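Local coordinates for protein 2-hydroxychromene-2-carboxylate isomerase (Pseudomonas putida, PDB 2IMF) that catalyses the reversible glutathione-dependent isomerisation of 2-hydroxychromene-2-carboxylate to trans-o-hydroxybenzylidenepyruvate in naphthalene breakdown, as a kappa-class glutathione transferase, at residues 37-40 and 41-44; 158-162 and 163-167; 107-110 and 111-115. All coordinates share one frame; numbering follows the deposited sequence. Where two conformers were deposited one is given.

Contact 1. Residues 37-40 and 41-44. With TOM (4-(2-methoxyphenyl)-2-oxobut-3-enoic acid), chain F.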
loop_
_atom_site.group_PDB
_atom_site.type_symbol
_atom_site.label_atom_id
_atom_site.label_comp_id
_atom_site.label_asym_id
_atom_site.label_seq_id
_atom_site.Cartn_x
_atom_site.Cartn_y
_atom_site.Cartn_z
ATOM N N ILE A 37 7.553 -11.420 14.415
ATOM C CA ILE A 37 6.240 -12.018 14.685
ATOM C C ILE A 37 5.757 -12.849 13.521
ATOM O O ILE A 37 6.272 -12.758 12.411
ATOM C CB ILE A 37 5.107 -10.960 14.976
ATOM C CG1 ILE A 37 5.005 -9.951 13.790
ATOM C CG2 ILE A 37 5.498 -10.144 16.216
ATOM C CD1 ILE A 37 3.763 -9.002 13.925
ATOM N N ASP A 38 4.765 -13.666 13.784
ATOM C CA ASP A 38 4.239 -14.595 12.786
ATOM C C ASP A 38 3.125 -13.965 11.969
ATOM O O ASP A 38 1.944 -13.924 12.434
ATOM C CB ASP A 38 3.757 -15.869 13.489
ATOM C CG ASP A 38 3.387 -16.976 12.527
ATOM O OD1 ASP A 38 3.190 -16.790 11.343
ATOM O OD2 ASP A 38 3.164 -18.127 12.999
ATOM N N LEU A 39 3.444 -13.542 10.739
ATOM C CA LEU A 39 2.405 -12.909 9.924
ATOM C C LEU A 39 1.178 -13.808 9.752
ATOM O O LEU A 39 0.047 -13.342 9.739
ATOM C CB LEU A 39 2.958 -12.569 8.542
ATOM C CG LEU A 39 1.935 -11.951 7.567
ATOM C CD1 LEU A 39 1.346 -10.662 8.120
ATOM C CD2 LEU A 39 2.562 -11.779 6.210
ATOM N N ALA A 40 1.471 -15.118 9.634
ATOM C CA ALA A 40 0.343 -15.989 9.298
ATOM C C ALA A 40 -0.610 -15.977 10.427
ATOM O O ALA A 40 -1.847 -15.958 10.265
ATOM C CB ALA A 40 0.788 -17.445 9.051
ATOM N N ARG A 41 -0.097 -15.993 11.641
ATOM C CA ARG A 41 -0.961 -15.956 12.786
ATOM C C ARG A 41 -1.702 -14.626 12.935
ATOM O O ARG A 41 -2.883 -14.561 13.296
ATOM C CB ARG A 41 -0.157 -16.218 14.058
ATOM C CG ARG A 41 -0.403 -17.520 14.714
ATOM C CD ARG A 41 0.729 -17.678 15.735
ATOM N NE ARG A 41 1.204 -19.053 15.795
ATOM C CZ ARG A 41 1.189 -19.778 16.906
ATOM N NH1 ARG A 41 0.740 -19.224 18.027
ATOM N NH2 ARG A 41 1.631 -21.038 16.896
ATOM N N VAL A 42 -1.022 -13.490 12.706
ATOM C CA VAL A 42 -1.742 -12.243 12.808
ATOM C C VAL A 42 -2.872 -12.076 11.787
ATOM O O VAL A 42 -3.875 -11.423 12.090
ATOM C CB VAL A 42 -0.824 -10.935 12.869
ATOM C CG1 VAL A 42 0.427 -11.138 13.733
ATOM C CG2 VAL A 42 -0.458 -10.359 11.579
ATOM N N LYS A 43 -2.651 -12.626 10.578
ATOM C CA LYS A 43 -3.690 -12.546 9.559
ATOM C C LYS A 43 -4.887 -13.366 9.967
ATOM O O LYS A 43 -6.029 -12.879 9.842
ATOM C CB LYS A 43 -3.191 -13.079 8.248
ATOM C CG LYS A 43 -2.249 -12.080 7.542
ATOM C CD LYS A 43 -1.656 -12.754 6.298
ATOM C CE LYS A 43 -2.636 -12.879 5.181
ATOM N NZ LYS A 43 -1.944 -13.683 4.047
ATOM N N ILE A 44 -4.637 -14.588 10.453
ATOM C CA ILE A 44 -5.780 -15.463 10.752
ATOM C C ILE A 44 -6.515 -14.863 11.923
ATOM O O ILE A 44 -7.767 -14.962 12.016
ATOM C CB ILE A 44 -5.312 -16.887 11.167
ATOM C CG1 ILE A 44 -4.341 -17.492 10.156
ATOM C CG2 ILE A 44 -6.513 -17.844 11.330
ATOM C CD1 ILE A 44 -5.022 -18.347 9.076
HETATM O O8 TOM F . 1.494 -12.042 0.442
HETATM C C9 TOM F . 1.821 -12.052 1.623
HETATM C C10 TOM F . 1.203 -12.874 2.632
HETATM O O11 TOM F . 0.073 -12.487 3.016
HETATM O O10 TOM F . 1.833 -13.834 3.121
HETATM C C8 TOM F . 2.856 -11.133 2.193
HETATM C C7 TOM F . 3.527 -10.222 1.525
HETATM C C1 TOM F . 4.319 -10.492 0.261
HETATM C C6 TOM F . 4.186 -9.533 -0.723
HETATM C C5 TOM F . 4.852 -9.699 -1.933
HETATM C C4 TOM F . 5.701 -10.808 -2.090
HETATM C C3 TOM F . 5.854 -11.765 -1.108
HETATM C C2 TOM F . 5.144 -11.578 0.092
HETATM O O2 TOM F . 5.240 -12.436 1.132
HETATM C C11 TOM F . 6.321 -13.361 0.989
#
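Asp38 and Arg41 meet at the start of helix 39-46, where one carboxylate does two jobs. Its OD2 makes a salt bridge to Arg41 NE at 3.5 Å; the side chains cross at about a right angle, and the bridge rests on this single pair, with the carboxylate and guanidinium planes 38° apart. The other oxygen serves the backbone. With CG anti to the backbone N (chi1 -171°), Asp38 OD1 reaches over the first turn and accepts weak bonds from Ala40 N at 2.9 Å and Arg41 N at 3.4 Å. Asp38 is thus the N-cap residue. Regular helical bonds follow at once, from Val42 N to Asp38 O, Lys43 N to Leu39 O and Ile44 N to Ala40 O. The cap starts this helix directly after strand 31-36, the second parallel strand of the beta-alpha-beta unit of the thioredoxin-like domain. Apolar contacts line its inner side: Ile37 CD1 touches Val42 CG1 at 4.0 Å and also packs on Ala160, while Leu39 CD1 lies against Val42 CG2 at 3.9 Å. The methylenes of Lys43 run obliquely past Leu39, CD coming 3.9 Å from Leu39 CG. A bend at chi3 (74°) then directs the amine to the bound ligand, a methylated analogue of the reaction product, and NZ donates to its carboxylate O11 at 2.6 Å. Shortened to an alanine here, the side chain would probably leave carboxylate O11 without this charged donor and open a gap beside Leu39 CG. The second carboxylate oxygen, O10, lies 3.8 Å from Leu39 CD2, and Arg54 NE gives the ligand a further hydrogen bond.

Contact 2. Residues 158-162 and 163-167. With GSH (glutathione), chain E.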
loop_
_atom_site.group_PDB
_atom_site.type_symbol
_atom_site.label_atom_id
_atom_site.label_comp_id
_atom_site.label_asym_id
_atom_site.label_seq_id
_atom_site.Cartn_x
_atom_site.Cartn_y
_atom_site.Cartn_z
ATOM N N HIS A 158 1.377 -12.715 19.948
ATOM C CA HIS A 158 0.127 -12.393 20.659
ATOM C C HIS A 158 0.082 -10.963 21.107
ATOM O O HIS A 158 -0.964 -10.292 20.939
ATOM C CB HIS A 158 -0.076 -13.341 21.858
ATOM C CG HIS A 158 -1.349 -13.109 22.609
ATOM N ND1 HIS A 158 -2.555 -13.649 22.204
ATOM C CD2 HIS A 158 -1.605 -12.387 23.728
ATOM C CE1 HIS A 158 -3.502 -13.279 23.056
ATOM N NE2 HIS A 158 -2.952 -12.529 23.995
ATOM N N ALA A 159 1.177 -10.440 21.646
ATOM C CA ALA A 159 1.183 -9.056 22.038
ATOM C C ALA A 159 0.947 -8.129 20.854
ATOM O O ALA A 159 0.261 -7.085 20.946
ATOM C CB ALA A 159 2.535 -8.660 22.737
ATOM N N ALA A 160 1.553 -8.469 19.707
ATOM C CA ALA A 160 1.325 -7.642 18.507
ATOM C C ALA A 160 -0.159 -7.655 18.085
ATOM O O ALA A 160 -0.689 -6.585 17.781
ATOM C CB ALA A 160 2.143 -8.186 17.344
ATOM N N ILE A 161 -0.812 -8.809 18.105
ATOM C CA ILE A 161 -2.238 -8.901 17.800
ATOM C C ILE A 161 -3.027 -8.012 18.787
ATOM O O ILE A 161 -3.961 -7.314 18.407
ATOM C CB ILE A 161 -2.636 -10.350 17.911
ATOM C CG1 ILE A 161 -1.990 -11.162 16.754
ATOM C CG2 ILE A 161 -4.197 -10.551 17.943
ATOM C CD1 ILE A 161 -2.237 -12.676 16.807
ATOM N N GLU A 162 -2.695 -8.098 20.087
ATOM C CA GLU A 162 -3.382 -7.216 21.091
ATOM C C GLU A 162 -3.226 -5.756 20.793
ATOM O O GLU A 162 -4.126 -4.947 21.090
ATOM C CB GLU A 162 -2.882 -7.540 22.499
ATOM C CG GLU A 162 -3.295 -8.904 23.001
ATOM C CD GLU A 162 -2.664 -9.198 24.367
ATOM O OE1 GLU A 162 -1.495 -8.778 24.640
ATOM O OE2 GLU A 162 -3.353 -9.838 25.179
ATOM N N ARG A 163 -2.128 -5.406 20.149
ATOM C CA ARG A 163 -1.828 -4.031 19.754
ATOM C C ARG A 163 -2.455 -3.581 18.431
ATOM O O ARG A 163 -2.214 -2.485 17.981
ATOM C CB ARG A 163 -0.329 -3.804 19.747
ATOM C CG ARG A 163 0.096 -2.372 20.196
ATOM C CD ARG A 163 1.549 -2.249 20.321
ATOM N NE ARG A 163 1.880 -0.854 20.477
ATOM C CZ ARG A 163 3.068 -0.346 20.481
ATOM N NH1 ARG A 163 4.121 -1.122 20.273
ATOM N NH2 ARG A 163 3.189 0.941 20.726
ATOM N N LYS A 164 -3.209 -4.499 17.831
ATOM C CA LYS A 164 -3.970 -4.228 16.601
ATOM C C LYS A 164 -3.085 -4.288 15.369
ATOM O O LYS A 164 -3.439 -3.758 14.317
ATOM C CB LYS A 164 -4.762 -2.924 16.700
ATOM C CG LYS A 164 -5.784 -3.001 17.868
ATOM C CD LYS A 164 -6.984 -2.068 17.754
ATOM C CE LYS A 164 -7.488 -1.700 19.178
ATOM N NZ LYS A 164 -7.995 -2.909 19.955
ATOM N N VAL A 165 -1.936 -4.938 15.492
ATOM C CA VAL A 165 -1.070 -5.183 14.312
ATOM C C VAL A 165 -1.741 -6.278 13.485
ATOM O O VAL A 165 -2.092 -7.358 13.984
ATOM C CB VAL A 165 0.277 -5.674 14.763
ATOM C CG1 VAL A 165 1.078 -6.115 13.539
ATOM C CG2 VAL A 165 0.978 -4.582 15.543
ATOM N N PHE A 166 -1.932 -5.995 12.173
ATOM C CA PHE A 166 -2.564 -6.969 11.241
ATOM C C PHE A 166 -1.607 -7.412 10.107
ATOM O O PHE A 166 -1.950 -8.317 9.343
ATOM C CB PHE A 166 -3.846 -6.359 10.631
ATOM C CG PHE A 166 -3.560 -5.092 9.849
ATOM C CD1 PHE A 166 -3.080 -5.174 8.513
ATOM C CD2 PHE A 166 -3.712 -3.815 10.458
ATOM C CE1 PHE A 166 -2.704 -4.034 7.840
ATOM C CE2 PHE A 166 -3.341 -2.688 9.750
ATOM C CZ PHE A 166 -2.872 -2.790 8.417
ATOM N N GLY A 167 -0.443 -6.759 10.012
ATOM C CA GLY A 167 0.484 -7.078 8.921
ATOM C C GLY A 167 1.868 -6.608 9.257
ATOM O O GLY A 167 2.112 -6.094 10.371
HETATM N N1 GSH E . 2.115 -1.056 0.590
HETATM C CA1 GSH E . 2.955 -1.845 1.435
HETATM C C1 GSH E . 4.362 -1.388 1.580
HETATM O O11 GSH E . 5.062 -1.842 2.487
HETATM O O12 GSH E . 4.697 -0.728 0.571
HETATM C CB1 GSH E . 2.533 -3.307 1.523
HETATM C CG1 GSH E . 2.947 -4.090 2.767
HETATM C CD1 GSH E . 2.455 -5.508 2.684
HETATM O OE1 GSH E . 1.756 -5.894 1.621
HETATM N N2 GSH E . 2.740 -6.361 3.639
HETATM C CA2 GSH E . 2.169 -7.698 3.737
HETATM C C2 GSH E . 1.081 -7.809 4.714
HETATM O O2 GSH E . 1.249 -7.240 5.927
HETATM C CB2 GSH E . 3.317 -8.676 4.147
HETATM S SG2 GSH E . 4.533 -8.937 2.799
HETATM N N3 GSH E . -0.033 -8.407 4.410
HETATM C CA3 GSH E . -1.171 -8.305 5.323
HETATM C C3 GSH E . -2.299 -7.597 4.608
HETATM O O31 GSH E . -3.345 -7.389 5.248
HETATM O O32 GSH E . -2.180 -7.289 3.375
HETATM O O HOH W 1 -4.737 -7.235 15.579
#
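A Schellman motif joining Ala160 and Ile161 to Lys164 and Val165 ends helix 147-162 and turns the chain toward the glutathione site. Lys164 takes a positive phi of 80°, which brings two amides back to the last turn: Val165 N donates to Ala160 O at 3.1 Å, and Lys164 N to Ile161 O at 3.0 Å. The second donor stands above the carbonyl plane, 65° out of it. One residue earlier, Arg163 N is bonded to Ala159 O and weakly to Ala160 O. The apolar pair usual in this motif is present as well, with Ala160 CB 4.1 Å from Val165 CB; Ile37 lies against Val165. A water sits near the turn, 2.9 Å from Ile161 O and 3.1 Å from Val165 O. The Arg163 side chain runs extended away from the helix end to a salt bridge with Asp4. On the outer surface His158 NE2 makes a weak bond to Glu162 OE2, one turn along. Beyond the turn, Phe166 CG lies between the backbone N and the carbonyl carbon (chi1 60°), and the ring has its edge toward glutathione O31, with CD1 4.0 Å away; it meets Trp179 edge-to-face, and Tyr62 of the second subunit also reaches it. A beta carbon on Gly167 would collide with the ligand. Ala160 O and Ile161 O thus take Val165 N and Lys164 N from the loop, which probably helps hold the path that brings Gly167 CA within 3.1 Å of the cysteinyl carbonyl O2 of glutathione.

Contact 3. Residues 107-110 and 111-115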
loop_
_atom_site.group_PDB
_atom_site.type_symbol
_atom_site.label_atom_id
_atom_site.label_comp_id
_atom_site.label_asym_id
_atom_site.label_seq_id
_atom_site.Cartn_x
_atom_site.Cartn_y
_atom_site.Cartn_z
ATOM N N ASN A 107 19.542 -7.361 10.533
ATOM C CA ASN A 107 20.168 -6.977 9.305
ATOM C C ASN A 107 20.799 -8.135 8.546
ATOM O O ASN A 107 20.636 -8.265 7.346
ATOM C CB ASN A 107 21.244 -5.878 9.609
ATOM C CG ASN A 107 20.645 -4.537 10.039
ATOM O OD1 ASN A 107 19.470 -4.246 9.797
ATOM N ND2 ASN A 107 21.458 -3.721 10.721
ATOM N N VAL A 108 21.532 -8.966 9.258
ATOM C CA VAL A 108 22.214 -10.054 8.564
ATOM C C VAL A 108 21.194 -11.043 7.971
ATOM O O VAL A 108 21.349 -11.479 6.821
ATOM C CB VAL A 108 23.110 -10.807 9.605
ATOM C CG1 VAL A 108 23.528 -12.171 9.113
ATOM C CG2 VAL A 108 24.356 -9.929 9.987
ATOM N N VAL A 109 20.119 -11.348 8.707
ATOM C CA VAL A 109 19.150 -12.324 8.212
ATOM C C VAL A 109 18.380 -11.716 7.033
ATOM O O VAL A 109 18.177 -12.362 5.993
ATOM C CB VAL A 109 18.202 -12.819 9.292
ATOM C CG1 VAL A 109 17.107 -13.729 8.740
ATOM C CG2 VAL A 109 18.976 -13.564 10.372
ATOM N N PHE A 110 17.945 -10.440 7.152
ATOM C CA PHE A 110 17.217 -9.867 6.030
ATOM C C PHE A 110 18.104 -9.788 4.833
ATOM O O PHE A 110 17.642 -10.008 3.699
ATOM C CB PHE A 110 16.632 -8.482 6.423
ATOM C CG PHE A 110 15.185 -8.539 6.825
ATOM C CD1 PHE A 110 14.286 -9.057 5.954
ATOM C CD2 PHE A 110 14.720 -7.980 7.976
ATOM C CE1 PHE A 110 12.928 -9.047 6.241
ATOM C CE2 PHE A 110 13.387 -7.990 8.304
ATOM C CZ PHE A 110 12.495 -8.578 7.461
ATOM N N ASN A 111 19.386 -9.430 5.015
ATOM C CA ASN A 111 20.262 -9.294 3.842
ATOM C C ASN A 111 20.475 -10.663 3.186
ATOM O O ASN A 111 20.539 -10.752 1.957
ATOM C CB ASN A 111 21.633 -8.676 4.242
ATOM C CG ASN A 111 21.573 -7.176 4.506
ATOM O OD1 ASN A 111 20.726 -6.455 3.962
ATOM N ND2 ASN A 111 22.460 -6.704 5.383
ATOM N N ALA A 112 20.594 -11.697 4.016
ATOM C CA ALA A 112 20.750 -13.060 3.454
ATOM C C ALA A 112 19.509 -13.490 2.689
ATOM O O ALA A 112 19.604 -13.927 1.507
ATOM C CB ALA A 112 20.984 -14.049 4.587
ATOM N N VAL A 113 18.316 -13.378 3.287
ATOM C CA VAL A 113 17.095 -13.918 2.684
ATOM C C VAL A 113 16.613 -13.048 1.522
ATOM O O VAL A 113 16.399 -13.561 0.435
ATOM C CB VAL A 113 15.968 -14.043 3.777
ATOM C CG1 VAL A 113 14.630 -14.494 3.134
ATOM C CG2 VAL A 113 16.376 -15.042 4.869
ATOM N N TRP A 114 16.569 -11.726 1.673
ATOM C CA TRP A 114 15.979 -10.897 0.657
ATOM C C TRP A 114 17.024 -10.120 -0.116
ATOM O O TRP A 114 16.717 -9.660 -1.215
ATOM C CB TRP A 114 14.889 -9.979 1.280
ATOM C CG TRP A 114 13.698 -10.642 1.540
ATOM C CD1 TRP A 114 13.250 -11.112 2.748
ATOM C CD2 TRP A 114 12.748 -11.068 0.563
ATOM N NE1 TRP A 114 12.062 -11.810 2.581
ATOM C CE2 TRP A 114 11.743 -11.784 1.222
ATOM C CE3 TRP A 114 12.662 -10.912 -0.835
ATOM C CZ2 TRP A 114 10.620 -12.293 0.555
ATOM C CZ3 TRP A 114 11.582 -11.380 -1.490
ATOM C CH2 TRP A 114 10.565 -12.091 -0.804
ATOM N N GLY A 115 18.208 -9.924 0.417
ATOM C CA GLY A 115 19.289 -9.300 -0.356
ATOM C C GLY A 115 19.939 -10.292 -1.285
ATOM O O GLY A 115 20.290 -9.949 -2.435
#
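Phe110 and Trp114 pack one turn apart near the end of helix 99-115, part of the helical region inserted into the thioredoxin-like fold of kappa-class enzymes. With CG anti to its carbonyl carbon (chi1 -77°), Trp114 brings CD1 to the edge of the Phe110 ring, in its plane and 3.9 Å from Phe110 CD1. Both aromatics are buried: Phe110 also meets Phe9 edge-to-face, and the indole NE1 donates to Phe9 O. Trp114 approaches the bound product analogue to about 4 Å between nearest atoms, and Tyr84 of the substrate site to a similar distance. Next to this pair, Val109 and Val113 lie side by side and point the same way, CG1 of the first 4.2 Å from CG2 of the second; Val109 also rests on Val129 of helix 125-133. The outer side is looser. Asn111 is exposed, and its side chain takes more than one conformation. Asn107 O accepts Asn111 N at 2.9 Å, and the side-chain OD1 of Asn107 is hydrogen-bonded to Asn18 ND2. The helix widens at its end into a pi-type turn: Phe110 O takes Trp114 N at 2.9 Å and, weakly, Gly115 N at 3.3 Å. A beta carbon on Gly115 would come 2.5 Å from Asn111 O.

From the N terminus the chain meets contact 1 first, then contact 3 and last contact 2. Each is local and continuous, so none closes a long loop, and they neither nest nor cross. Contact 1 starts the helix after strand 31-36; contact 3 ends helix 99-115 in the helical insertion; contact 2 leads back from helix 147-162 to strand 170-173. Contacts 1 and 2, distant in sequence, touch in space: Val42 CG2 lies 3.4 Å from Phe166 O, and Leu39 CD1 packs on Gly167 CA. Contact 3 stays apart, its nearest atoms about 9 Å from contact 1, and sets the end of the helical insertion beside the substrate pocket.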